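Local coordinates for NAD-dependent aldehyde dehydrogenase (Burkholderia multivorans, PDB 5UJU), which probably catalyses the NAD-dependent oxidation of aldehydes to carboxylic acids, at residues 324-329 with 357-362; 489-494 with 515-520; 338-343 with 382-387; 483-488 with 508-513; 417-422 with 438-443. All coordinates share one frame; numbering follows the deposited sequence.

Contact 1. Residues 324-329 with 357-362; sequences IVIDST and IYVPRD
Ile324 lies beside Ile357, the two side chains pointing the same way with CD1 of Ile324 4.1 Å from CG1 of Ile357. The carbonyl O of Ile324 accepts from Tyr358 N at 2.8 Å in a bond straight at the hydrogen (170°), and the CA of Ile357 also approaches this oxygen. Val325 turns to the other side of the sheet, the side of Tyr358, where its CG2 comes within 4.1 Å of ring atom CD2. The phenol group at the far end of that ring is held by Gln323, and helix 469-483 packs on both residues. The pairing is parallel, Ile324 with Ile357 and Val325 with Tyr358, and it sets strands 323-326 and 356-360 next to each other in the middle of a seven-stranded mixed sheet of the aldehyde dehydrogenase fold. Ile326 donates its N-H to Tyr358 O at 2.9 Å. Its CG1 stands anti to the carbonyl carbon (chi1 -59°), and CD1 beyond it meets CG2 of Ile357 at 3.7 Å, while CB lies alongside CG2 of Val359. Side chains of helices 332-344 and 373-388 pack on Ile326. Its carbonyl O sits 3.3 Å from CD of Pro360, a ring that has no N-H to offer. At Asp327 the chain turns off, and OD2 accepts from Ser328 OG and is also bonded by Ser492 OG.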
# COMPACT_ATOMS: atom_id res chain seq x y z
N ILE A 324 2.35 6.74 29.57
CA ILE A 324 1.18 7.15 30.33
C ILE A 324 1.40 8.57 30.81
O ILE A 324 2.45 8.88 31.37
CB ILE A 324 0.91 6.22 31.53
CG1 ILE A 324 0.72 4.77 31.11
CG2 ILE A 324 -0.33 6.68 32.28
CD1 ILE A 324 0.49 3.84 32.31
N VAL A 325 0.40 9.44 30.60
CA VAL A 325 0.42 10.80 31.10
C VAL A 325 -0.61 10.88 32.23
O VAL A 325 -1.80 10.67 32.00
CB VAL A 325 0.11 11.83 30.00
CG1 VAL A 325 -0.08 13.22 30.62
CG2 VAL A 325 1.23 11.87 28.95
N ILE A 326 -0.14 11.18 33.44
CA ILE A 326 -1.02 11.31 34.60
C ILE A 326 -1.15 12.79 34.94
O ILE A 326 -0.18 13.44 35.36
CB ILE A 326 -0.52 10.51 35.81
CG1 ILE A 326 -0.42 9.02 35.47
CG2 ILE A 326 -1.49 10.72 36.96
CD1 ILE A 326 -0.06 8.11 36.64
N ASP A 327 -2.35 13.31 34.76
CA ASP A 327 -2.67 14.70 35.05
C ASP A 327 -3.54 14.87 36.28
O ASP A 327 -3.30 15.77 37.09
CB ASP A 327 -3.38 15.35 33.86
CG ASP A 327 -3.93 16.73 34.20
OD1 ASP A 327 -3.11 17.68 34.28
OD2 ASP A 327 -5.16 16.86 34.43
N SER A 328 -4.57 14.04 36.40
CA SER A 328 -5.56 14.14 37.47
C SER A 328 -6.46 12.92 37.39
O SER A 328 -6.53 12.26 36.35
CB SER A 328 -6.38 15.44 37.36
OG SER A 328 -6.78 15.69 36.00
N THR A 329 -7.13 12.60 38.49
CA THR A 329 -8.00 11.43 38.49
C THR A 329 -9.08 11.62 39.55
O THR A 329 -8.93 12.39 40.49
CB THR A 329 -7.19 10.13 38.72
OG1 THR A 329 -8.02 8.98 38.49
CG2 THR A 329 -6.65 10.09 40.14
N ILE A 357 5.83 6.68 32.60
CA ILE A 357 4.68 7.22 33.32
C ILE A 357 5.03 8.63 33.77
O ILE A 357 5.83 8.81 34.69
CB ILE A 357 4.30 6.32 34.51
CG1 ILE A 357 4.04 4.88 34.01
CG2 ILE A 357 3.07 6.86 35.23
CD1 ILE A 357 3.83 3.87 35.11
N TYR A 358 4.46 9.64 33.11
CA TYR A 358 4.79 11.04 33.37
C TYR A 358 3.84 11.61 34.42
O TYR A 358 2.62 11.52 34.27
CB TYR A 358 4.73 11.87 32.10
CG TYR A 358 5.62 11.36 30.99
CD1 TYR A 358 7.01 11.52 31.05
CD2 TYR A 358 5.08 10.72 29.88
CE1 TYR A 358 7.82 11.04 30.02
CE2 TYR A 358 5.88 10.26 28.86
CZ TYR A 358 7.24 10.41 28.93
OH TYR A 358 8.02 9.92 27.90
N VAL A 359 4.41 12.21 35.46
CA VAL A 359 3.65 12.81 36.56
C VAL A 359 4.25 14.18 36.86
O VAL A 359 5.48 14.31 36.93
CB VAL A 359 3.67 11.90 37.81
CG1 VAL A 359 2.78 12.46 38.93
CG2 VAL A 359 3.28 10.44 37.45
N PRO A 360 3.45 15.24 37.03
CA PRO A 360 4.03 16.55 37.37
C PRO A 360 4.78 16.46 38.69
O PRO A 360 4.31 15.83 39.65
CB PRO A 360 2.82 17.47 37.46
CG PRO A 360 1.74 16.74 36.63
CD PRO A 360 1.98 15.31 36.92
N ARG A 361 5.97 17.06 38.72
CA ARG A 361 6.76 17.04 39.95
C ARG A 361 6.00 17.65 41.12
O ARG A 361 6.31 17.34 42.28
CB ARG A 361 8.08 17.78 39.75
CG ARG A 361 7.94 19.29 39.61
CD ARG A 361 9.27 19.95 39.27
NE ARG A 361 9.79 19.47 37.99
CZ ARG A 361 10.73 18.54 37.86
NH1 ARG A 361 11.28 18.00 38.95
NH2 ARG A 361 11.14 18.15 36.65
N ASP A 362 5.03 18.51 40.85
CA ASP A 362 4.24 19.14 41.91
C ASP A 362 2.98 18.35 42.25
O ASP A 362 2.16 18.83 43.03
CB ASP A 362 3.88 20.58 41.53
CG ASP A 362 5.10 21.49 41.45
OD1 ASP A 362 6.07 21.28 42.21
OD2 ASP A 362 5.08 22.45 40.64

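Contact 2. Residues 489-494 with 515-520; sequences SVYSTA and NLTGGV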
# COMPACT_ATOMS: atom_id res chain seq x y z
N SER A 489 -1.66 6.49 26.97
CA SER A 489 -2.72 6.45 27.97
C SER A 489 -2.69 7.75 28.77
O SER A 489 -1.62 8.20 29.19
CB SER A 489 -2.54 5.23 28.90
OG SER A 489 -3.58 5.10 29.85
N VAL A 490 -3.85 8.36 28.99
CA VAL A 490 -3.91 9.62 29.71
C VAL A 490 -4.94 9.53 30.84
O VAL A 490 -6.03 8.97 30.66
CB VAL A 490 -4.22 10.81 28.77
CG1 VAL A 490 -5.58 10.65 28.11
CG2 VAL A 490 -4.14 12.15 29.54
N TYR A 491 -4.60 10.10 31.99
CA TYR A 491 -5.49 10.22 33.14
C TYR A 491 -5.66 11.71 33.41
O TYR A 491 -4.69 12.40 33.74
CB TYR A 491 -4.91 9.51 34.37
CG TYR A 491 -4.89 8.02 34.23
CD1 TYR A 491 -5.95 7.25 34.70
CD2 TYR A 491 -3.83 7.38 33.59
CE1 TYR A 491 -5.94 5.87 34.55
CE2 TYR A 491 -3.82 6.00 33.43
CZ TYR A 491 -4.88 5.25 33.92
OH TYR A 491 -4.87 3.88 33.78
N SER A 492 -6.89 12.20 33.24
CA SER A 492 -7.20 13.59 33.55
C SER A 492 -8.70 13.74 33.74
O SER A 492 -9.48 13.10 33.04
CB SER A 492 -6.72 14.55 32.46
OG SER A 492 -7.05 15.88 32.80
N THR A 493 -9.10 14.59 34.69
CA THR A 493 -10.49 14.98 34.81
C THR A 493 -10.79 16.31 34.12
O THR A 493 -11.90 16.83 34.26
CB THR A 493 -10.88 15.09 36.29
OG1 THR A 493 -10.11 16.13 36.90
CG2 THR A 493 -10.61 13.76 37.01
N ALA A 494 -9.84 16.85 33.36
CA ALA A 494 -9.97 18.17 32.75
C ALA A 494 -10.18 18.00 31.25
O ALA A 494 -9.39 17.33 30.59
CB ALA A 494 -8.73 19.02 33.02
N ASN A 515 -8.52 7.58 30.76
CA ASN A 515 -9.07 7.31 32.10
C ASN A 515 -9.41 5.83 32.30
O ASN A 515 -10.51 5.47 32.72
CB ASN A 515 -10.29 8.19 32.38
CG ASN A 515 -9.93 9.64 32.53
OD1 ASN A 515 -8.84 9.96 33.01
ND2 ASN A 515 -10.81 10.54 32.09
N LEU A 516 -8.45 4.96 31.99
CA LEU A 516 -8.62 3.52 32.24
C LEU A 516 -8.50 3.23 33.73
O LEU A 516 -7.40 3.06 34.26
CB LEU A 516 -7.60 2.72 31.44
CG LEU A 516 -7.63 2.83 29.91
CD1 LEU A 516 -6.62 1.86 29.32
CD2 LEU A 516 -9.05 2.57 29.35
N THR A 517 -9.64 3.17 34.43
CA THR A 517 -9.66 2.88 35.86
C THR A 517 -10.43 1.61 36.19
O THR A 517 -10.67 1.33 37.38
CB THR A 517 -10.28 4.06 36.64
OG1 THR A 517 -11.63 4.24 36.21
CG2 THR A 517 -9.50 5.34 36.39
N GLY A 518 -10.83 0.83 35.19
CA GLY A 518 -11.57 -0.40 35.43
C GLY A 518 -10.93 -1.65 34.85
O GLY A 518 -9.74 -1.91 35.05
N GLY A 519 -11.72 -2.45 34.13
CA GLY A 519 -11.28 -3.74 33.66
C GLY A 519 -10.68 -3.79 32.28
O GLY A 519 -10.32 -4.88 31.81
N VAL A 520 -10.53 -2.65 31.60
CA VAL A 520 -9.86 -2.60 30.30
C VAL A 520 -8.49 -1.96 30.50
O VAL A 520 -8.38 -0.91 31.15
CB VAL A 520 -10.70 -1.82 29.26
CG1 VAL A 520 -9.90 -1.60 27.98
CG2 VAL A 520 -12.00 -2.56 28.95
O HOH W 1 -6.07 5.72 30.72
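Tyr491 and Asn515 meet where the beta-alpha-beta unit of strand 487-491, helix 495-508 and strand 511-514 runs out, and segment 515-520 leaves the outermost strand as a loop. The last parallel backbone bond runs from Asn515 N to Val490 O, 2.9 Å long and almost straight at 177°. Beyond it the side chain of Asn515 takes over the work of a strand backbone. Its CG lies beside the backbone N (chi1 -69°), although the CB points away from 489-494, and the amide makes two bonds with Ser492. OD1 receives Ser492 N at 3.0 Å in the carbonyl plane, on a lone pair, while ND2 donates a hydrogen bond to Ser492 O at 3.0 Å, the acceptor lying close to the amide plane. Both polar atoms of one amide thus grip the backbone N-H and C=O of a single residue. Ser492 itself forms an ST turn, OG accepting from Ala494 N, and the same OG is bonded to Asp327. A water links Ser489 OG, Val490 O and Leu516 N, and rests over one face of the Tyr491 ring, offset toward its rim. Helix 332-344 packs on this tyrosine too, and Met196 of the second subunit packs on Leu516. CG2 of Thr517 meets the ring at its edge, 4.0 Å from CE1. The phenol OH of Tyr491 donates to Leu516 O at 2.7 Å, the carbonyl oxygen lying in the ring plane.

Contact 3. Residues 338-343 with 382-387; sequences NIAFSL and GAVQKL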
# COMPACT_ATOMS: atom_id res chain seq x y z
N ASN A 338 -5.10 -0.10 38.03
CA ASN A 338 -5.18 -0.38 36.60
C ASN A 338 -3.80 -0.29 35.95
O ASN A 338 -3.41 -1.16 35.17
CB ASN A 338 -6.17 0.58 35.93
CG ASN A 338 -6.24 0.37 34.42
OD1 ASN A 338 -5.36 0.81 33.68
ND2 ASN A 338 -7.32 -0.27 33.96
N ILE A 339 -3.06 0.77 36.27
CA ILE A 339 -1.70 0.89 35.76
C ILE A 339 -0.86 -0.29 36.22
O ILE A 339 -0.06 -0.85 35.45
CB ILE A 339 -1.08 2.23 36.20
CG1 ILE A 339 -1.72 3.38 35.42
CG2 ILE A 339 0.44 2.20 36.05
CD1 ILE A 339 -1.34 4.75 35.95
N ALA A 340 -1.04 -0.71 37.48
CA ALA A 340 -0.26 -1.82 38.02
C ALA A 340 -0.53 -3.12 37.26
O ALA A 340 0.40 -3.88 36.97
CB ALA A 340 -0.60 -2.01 39.49
N PHE A 341 -1.80 -3.42 36.98
CA PHE A 341 -2.11 -4.59 36.16
C PHE A 341 -1.43 -4.49 34.81
O PHE A 341 -0.94 -5.50 34.27
CB PHE A 341 -3.63 -4.71 35.95
CG PHE A 341 -4.31 -5.62 36.91
CD1 PHE A 341 -4.05 -6.99 36.90
CD2 PHE A 341 -5.24 -5.12 37.82
CE1 PHE A 341 -4.68 -7.84 37.79
CE2 PHE A 341 -5.88 -5.96 38.72
CZ PHE A 341 -5.60 -7.32 38.71
N SER A 342 -1.41 -3.29 34.23
CA SER A 342 -0.82 -3.10 32.91
C SER A 342 0.68 -3.35 32.92
O SER A 342 1.24 -3.82 31.92
CB SER A 342 -1.10 -1.69 32.40
OG SER A 342 -2.49 -1.44 32.45
N LEU A 343 1.33 -3.04 34.04
CA LEU A 343 2.76 -3.30 34.18
C LEU A 343 3.05 -4.77 34.47
O LEU A 343 4.11 -5.26 34.09
CB LEU A 343 3.33 -2.42 35.30
CG LEU A 343 3.38 -0.92 35.06
CD1 LEU A 343 3.74 -0.19 36.37
CD2 LEU A 343 4.37 -0.58 33.95
N GLY A 382 3.19 0.42 45.10
CA GLY A 382 2.56 -0.45 46.08
C GLY A 382 1.51 -1.35 45.47
O GLY A 382 1.36 -2.51 45.87
N ALA A 383 0.73 -0.84 44.51
CA ALA A 383 -0.23 -1.70 43.84
C ALA A 383 0.47 -2.79 43.04
O ALA A 383 -0.02 -3.92 42.96
CB ALA A 383 -1.15 -0.87 42.94
N VAL A 384 1.63 -2.47 42.45
CA VAL A 384 2.38 -3.49 41.71
C VAL A 384 2.89 -4.56 42.66
O VAL A 384 2.78 -5.76 42.39
CB VAL A 384 3.54 -2.86 40.91
CG1 VAL A 384 4.42 -3.97 40.32
CG2 VAL A 384 3.00 -1.98 39.79
N GLN A 385 3.46 -4.13 43.80
CA GLN A 385 3.98 -5.08 44.77
C GLN A 385 2.89 -6.02 45.26
O GLN A 385 3.11 -7.23 45.37
CB GLN A 385 4.62 -4.33 45.96
CG GLN A 385 5.62 -5.16 46.75
CD GLN A 385 4.97 -6.20 47.62
OE1 GLN A 385 3.88 -5.99 48.15
NE2 GLN A 385 5.61 -7.37 47.75
N LYS A 386 1.69 -5.49 45.55
CA LYS A 386 0.61 -6.34 46.04
C LYS A 386 0.20 -7.37 44.99
O LYS A 386 -0.10 -8.52 45.33
CB LYS A 386 -0.60 -5.49 46.44
N LEU A 387 0.21 -6.99 43.71
CA LEU A 387 -0.26 -7.87 42.65
C LEU A 387 0.76 -8.91 42.22
O LEU A 387 0.37 -9.94 41.65
CB LEU A 387 -0.68 -7.04 41.43
CG LEU A 387 -2.02 -6.31 41.51
CD1 LEU A 387 -2.21 -5.43 40.29
CD2 LEU A 387 -3.17 -7.31 41.59
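The methyl of Ala340 is the small knob on which helix 382-387 closes: its CB lies 3.6 Å from CG2 of Val384 and 3.7 Å from CB of Ala383, with CD1 of Leu387 also in contact. Three side chains one turn apart or adjacent thus surround a single methyl group. With the two alanine methyls in contact, the axes of the segments come within 8.4 Å and the CA atoms of Ala340 and Val384 within 4.8 Å. The larger bump is Leu387. Its CG is anti to the carbonyl carbon (chi1 -76°), its side chain crosses that of Phe341 at about a right angle, and CD1 stands over the centre of one ring face, 3.9 Å from the centroid and 8° off the normal, a CH-pi contact. CD2 leans over toward the far end of the ring, 3.8 Å from CZ. CD1 therefore fills the hollow between the Ala340 methyl and the aromatic face. Phe521 meets the same ring at an angle. Beyond Ala340, the CG2 of Val384 also reaches Leu343, whose CD1 lies 3.9 Å away and whose side chain crosses that of Val384 at about a right angle. Val384 further packs on Pro439 and Leu421. All of the contact between the segments is apolar. The segments cross at -55°, and helices 332-344 and 373-388 form a helical layer against the beta sheet, as in the layered alpha/beta architecture of this family.

Contact 4. Residues 483-488 with 508-513; sequences HGALTL and GGVALS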
# COMPACT_ATOMS: atom_id res chain seq x y z
N HIS A 483 10.41 8.12 18.27
CA HIS A 483 10.88 6.79 18.61
C HIS A 483 9.85 5.69 18.36
O HIS A 483 10.20 4.51 18.48
CB HIS A 483 11.33 6.77 20.07
CG HIS A 483 12.44 7.74 20.36
ND1 HIS A 483 13.75 7.49 20.02
CD2 HIS A 483 12.42 8.97 20.94
CE1 HIS A 483 14.50 8.52 20.38
NE2 HIS A 483 13.72 9.43 20.94
N GLY A 484 8.63 6.04 17.98
CA GLY A 484 7.59 5.05 17.77
C GLY A 484 6.81 4.77 19.04
O GLY A 484 7.26 5.03 20.16
N ALA A 485 5.59 4.27 18.86
CA ALA A 485 4.76 3.90 20.00
C ALA A 485 3.53 3.16 19.51
O ALA A 485 2.97 3.52 18.47
CB ALA A 485 4.32 5.13 20.82
N LEU A 486 3.09 2.18 20.29
CA LEU A 486 1.83 1.49 20.03
C LEU A 486 0.68 2.00 20.87
O LEU A 486 -0.46 1.97 20.40
CB LEU A 486 1.99 -0.02 20.27
CG LEU A 486 2.81 -0.80 19.25
CD1 LEU A 486 2.72 -2.28 19.57
CD2 LEU A 486 2.35 -0.52 17.80
N THR A 487 0.91 2.45 22.11
CA THR A 487 -0.18 2.94 22.93
C THR A 487 0.24 4.19 23.68
O THR A 487 1.41 4.38 24.02
CB THR A 487 -0.69 1.88 23.94
OG1 THR A 487 0.37 1.52 24.83
CG2 THR A 487 -1.18 0.61 23.21
N LEU A 488 -0.76 5.03 23.94
CA LEU A 488 -0.64 6.21 24.79
C LEU A 488 -1.87 6.27 25.68
O LEU A 488 -2.99 6.11 25.19
CB LEU A 488 -0.52 7.49 23.95
CG LEU A 488 -0.58 8.81 24.73
CD1 LEU A 488 0.66 8.99 25.62
CD2 LEU A 488 -0.76 9.97 23.74
N GLY A 508 1.80 12.04 17.61
CA GLY A 508 2.58 10.83 17.78
C GLY A 508 2.13 9.65 16.93
O GLY A 508 2.80 8.61 16.95
N GLY A 509 1.02 9.78 16.20
CA GLY A 509 0.45 8.68 15.45
C GLY A 509 0.22 7.43 16.28
O GLY A 509 0.62 6.33 15.88
N VAL A 510 -0.43 7.58 17.44
CA VAL A 510 -0.54 6.50 18.42
C VAL A 510 -1.95 6.48 18.98
O VAL A 510 -2.56 7.53 19.21
CB VAL A 510 0.51 6.67 19.54
CG1 VAL A 510 0.35 8.02 20.25
CG2 VAL A 510 0.46 5.52 20.54
N ALA A 511 -2.47 5.27 19.18
CA ALA A 511 -3.80 5.10 19.73
C ALA A 511 -3.86 5.57 21.18
O ALA A 511 -2.94 5.32 21.97
CB ALA A 511 -4.21 3.63 19.63
N LEU A 512 -4.95 6.25 21.53
CA LEU A 512 -5.12 6.89 22.83
C LEU A 512 -6.14 6.15 23.68
O LEU A 512 -7.25 5.85 23.22
CB LEU A 512 -5.56 8.33 22.66
CG LEU A 512 -5.75 9.13 23.95
CD1 LEU A 512 -4.42 9.34 24.65
CD2 LEU A 512 -6.42 10.46 23.65
N SER A 513 -5.79 5.89 24.94
CA SER A 513 -6.71 5.38 25.95
C SER A 513 -6.90 6.45 27.02
O SER A 513 -5.92 7.08 27.46
CB SER A 513 -6.19 4.08 26.56
OG SER A 513 -6.03 3.06 25.55
O HOH W 2 1.33 3.38 16.37
O HOH W 3 -1.15 3.10 17.92
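Val510 and Leu488 form the apolar centre, their side chains crossing at about a right angle with CG1 of Val510 3.8 Å from CB of Leu488. CG1 lies between the backbone N and the carbonyl carbon (chi1 58°), which puts CG2, anti to N, against the opposing backbone, 3.4 Å from Thr487 C, and near CB of Ala485. Further along, CD2 of Leu488 meets CD1 of Leu512 at 3.8 Å; helix 495-508 packs on Leu512 and helix 469-483 on Leu488. Around this core the backbones pair in parallel. Leu488 N donates to Ala511 O at 3.0 Å, and Leu488 O accepts from Ser513 N at 2.8 Å. Toward the start of both strands the direct bonds give way to water: one molecule takes the N-H of Ala511 at 2.8 Å and donates to Leu486 O. Gly509, at positive phi, ends helix 495-508 in a Schellman motif and turns the chain into strand 511-514, completing a beta-alpha-beta unit. At the outer edge Ser513 OG is bonded to Arg560 of the second subunit, and Leu512 and Ser513 pair in parallel with one of its strands. The chemistry implies a strand pair with an apolar interior and a water-bridged beginning, whose remaining backbone edge continues the sheet across the dimer interface.

Contact 5. Residues 417-422 with 438-443; sequences GRVLLD and TPLVLQ
Val441 O takes two N-H groups at once, from Leu420 at 2.7 Å and from Leu421 at 3.1 Å, both tilted slightly from its carbonyl plane. Leu421 returns a bond, its O accepting from Val441 N at 3.0 Å, and CB of Leu421 faces CB of Val441. On the other side of the bulge Arg418 O accepts from Gln443 N at 2.7 Å, whereas the return bond, Arg418 N to Gln443 O, is weak. Leu420 points toward the opposing strand; its CG is anti to the carbonyl carbon (chi1 -67°), and CD1 beyond it lies 3.7 Å from CB of Gln443. Val419 is on the face of Leu442, with its CG2 3.6 Å from CD2 of that leucine and its CG1 against CD1 of Leu440; helix 404-414 packs on both leucines. Past Leu421, a water donates to Asp422 O and Pro439 O and accepts from Thr438 OG1, which is also hydrogen-bonded to Gln424 N. The carboxylate of Asp422 forms a salt bridge with Arg414, and helix 373-388 touches Leu421. With Leu420 and Leu421 both opposite Val441, the pairing of strands 418-421 and 440-445 is an antiparallel one interrupted by a classic beta bulge, at an outermost strand of the seven-stranded sheet.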
# COMPACT_ATOMS: atom_id res chain seq x y z
N GLY A 417 18.14 4.71 37.90
CA GLY A 417 17.62 5.81 38.70
C GLY A 417 17.46 5.44 40.16
O GLY A 417 18.28 4.69 40.71
N ARG A 418 16.38 5.90 40.78
CA ARG A 418 16.02 5.48 42.13
C ARG A 418 14.99 4.37 42.02
O ARG A 418 13.97 4.52 41.33
CB ARG A 418 15.45 6.63 42.96
CG ARG A 418 14.91 6.16 44.33
CD ARG A 418 14.25 7.27 45.14
NE ARG A 418 15.21 8.30 45.50
CZ ARG A 418 15.88 8.34 46.66
NH1 ARG A 418 15.69 7.41 47.58
NH2 ARG A 418 16.73 9.32 46.88
N VAL A 419 15.25 3.25 42.68
CA VAL A 419 14.35 2.11 42.62
C VAL A 419 13.17 2.38 43.54
O VAL A 419 13.35 2.60 44.74
CB VAL A 419 15.06 0.81 42.99
CG1 VAL A 419 14.08 -0.35 42.90
CG2 VAL A 419 16.25 0.58 42.06
N LEU A 420 11.96 2.36 42.98
CA LEU A 420 10.75 2.46 43.77
C LEU A 420 10.25 1.08 44.21
O LEU A 420 9.71 0.93 45.31
CB LEU A 420 9.67 3.20 42.99
CG LEU A 420 9.98 4.68 42.75
CD1 LEU A 420 9.05 5.28 41.72
CD2 LEU A 420 9.91 5.45 44.05
N LEU A 421 10.40 0.08 43.35
CA LEU A 421 10.02 -1.28 43.68
C LEU A 421 11.02 -2.19 43.00
O LEU A 421 11.17 -2.13 41.78
CB LEU A 421 8.60 -1.61 43.22
CG LEU A 421 8.20 -3.09 43.25
CD1 LEU A 421 8.26 -3.61 44.68
CD2 LEU A 421 6.81 -3.26 42.69
N ASP A 422 11.74 -2.98 43.79
CA ASP A 422 12.76 -3.84 43.21
C ASP A 422 12.11 -5.09 42.65
O ASP A 422 11.09 -5.57 43.15
CB ASP A 422 13.83 -4.21 44.24
CG ASP A 422 15.09 -4.76 43.59
OD1 ASP A 422 15.21 -4.65 42.35
OD2 ASP A 422 15.98 -5.28 44.30
N THR A 438 9.50 -10.37 39.15
CA THR A 438 8.49 -9.33 39.38
C THR A 438 8.93 -8.01 38.75
O THR A 438 10.11 -7.83 38.44
CB THR A 438 8.24 -9.16 40.88
OG1 THR A 438 9.44 -8.74 41.55
CG2 THR A 438 7.76 -10.47 41.49
N PRO A 439 8.01 -7.06 38.56
CA PRO A 439 8.38 -5.82 37.87
C PRO A 439 9.34 -4.94 38.66
O PRO A 439 9.31 -4.87 39.90
CB PRO A 439 7.04 -5.11 37.66
CG PRO A 439 6.02 -6.21 37.71
CD PRO A 439 6.55 -7.17 38.72
N LEU A 440 10.20 -4.26 37.91
CA LEU A 440 11.08 -3.22 38.42
C LEU A 440 10.47 -1.86 38.10
O LEU A 440 10.17 -1.58 36.94
CB LEU A 440 12.47 -3.33 37.79
CG LEU A 440 13.46 -2.21 38.11
CD1 LEU A 440 13.89 -2.23 39.58
CD2 LEU A 440 14.66 -2.33 37.21
N VAL A 441 10.29 -1.03 39.13
CA VAL A 441 9.73 0.30 38.96
C VAL A 441 10.73 1.32 39.47
O VAL A 441 11.19 1.23 40.61
CB VAL A 441 8.38 0.46 39.67
CG1 VAL A 441 7.83 1.86 39.39
CG2 VAL A 441 7.37 -0.60 39.19
N LEU A 442 11.08 2.27 38.61
CA LEU A 442 12.11 3.25 38.91
C LEU A 442 11.54 4.65 38.88
O LEU A 442 10.53 4.93 38.23
CB LEU A 442 13.27 3.14 37.91
CG LEU A 442 13.90 1.75 37.83
CD1 LEU A 442 14.41 1.47 36.43
CD2 LEU A 442 15.01 1.62 38.83
N GLN A 443 12.21 5.55 39.59
CA GLN A 443 11.87 6.96 39.53
C GLN A 443 12.93 7.68 38.71
O GLN A 443 14.13 7.50 38.94
CB GLN A 443 11.80 7.57 40.94
CG GLN A 443 11.51 9.07 40.93
CD GLN A 443 11.38 9.67 42.33
OE1 GLN A 443 10.99 9.00 43.29
NE2 GLN A 443 11.70 10.94 42.44
O HOH W 4 8.67 -6.15 42.07

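Contacts 1, 2, 4 and 5 all draw on one seven-stranded mixed sheet. Contact 5 sits at one end, with strand 418-421 outermost; contact 1 lies in the middle, and contacts 2 and 4 share strand 487-491 toward the other end. Contact 3 belongs to the helical layer on that sheet: Ile339 packs on Ile324, Ile326 and Ile357 of contact 1, and contacts 3 and 5 have centres about 12 Å apart. Along the chain, contacts 1 and 3 interleave, contact 5 follows, then contacts 4 and 2 interleave. Since 418-421 and 511-514 are the outermost strands, the set spans the sheet, which continues beyond 511-514 into the second subunit and so joins the dimer.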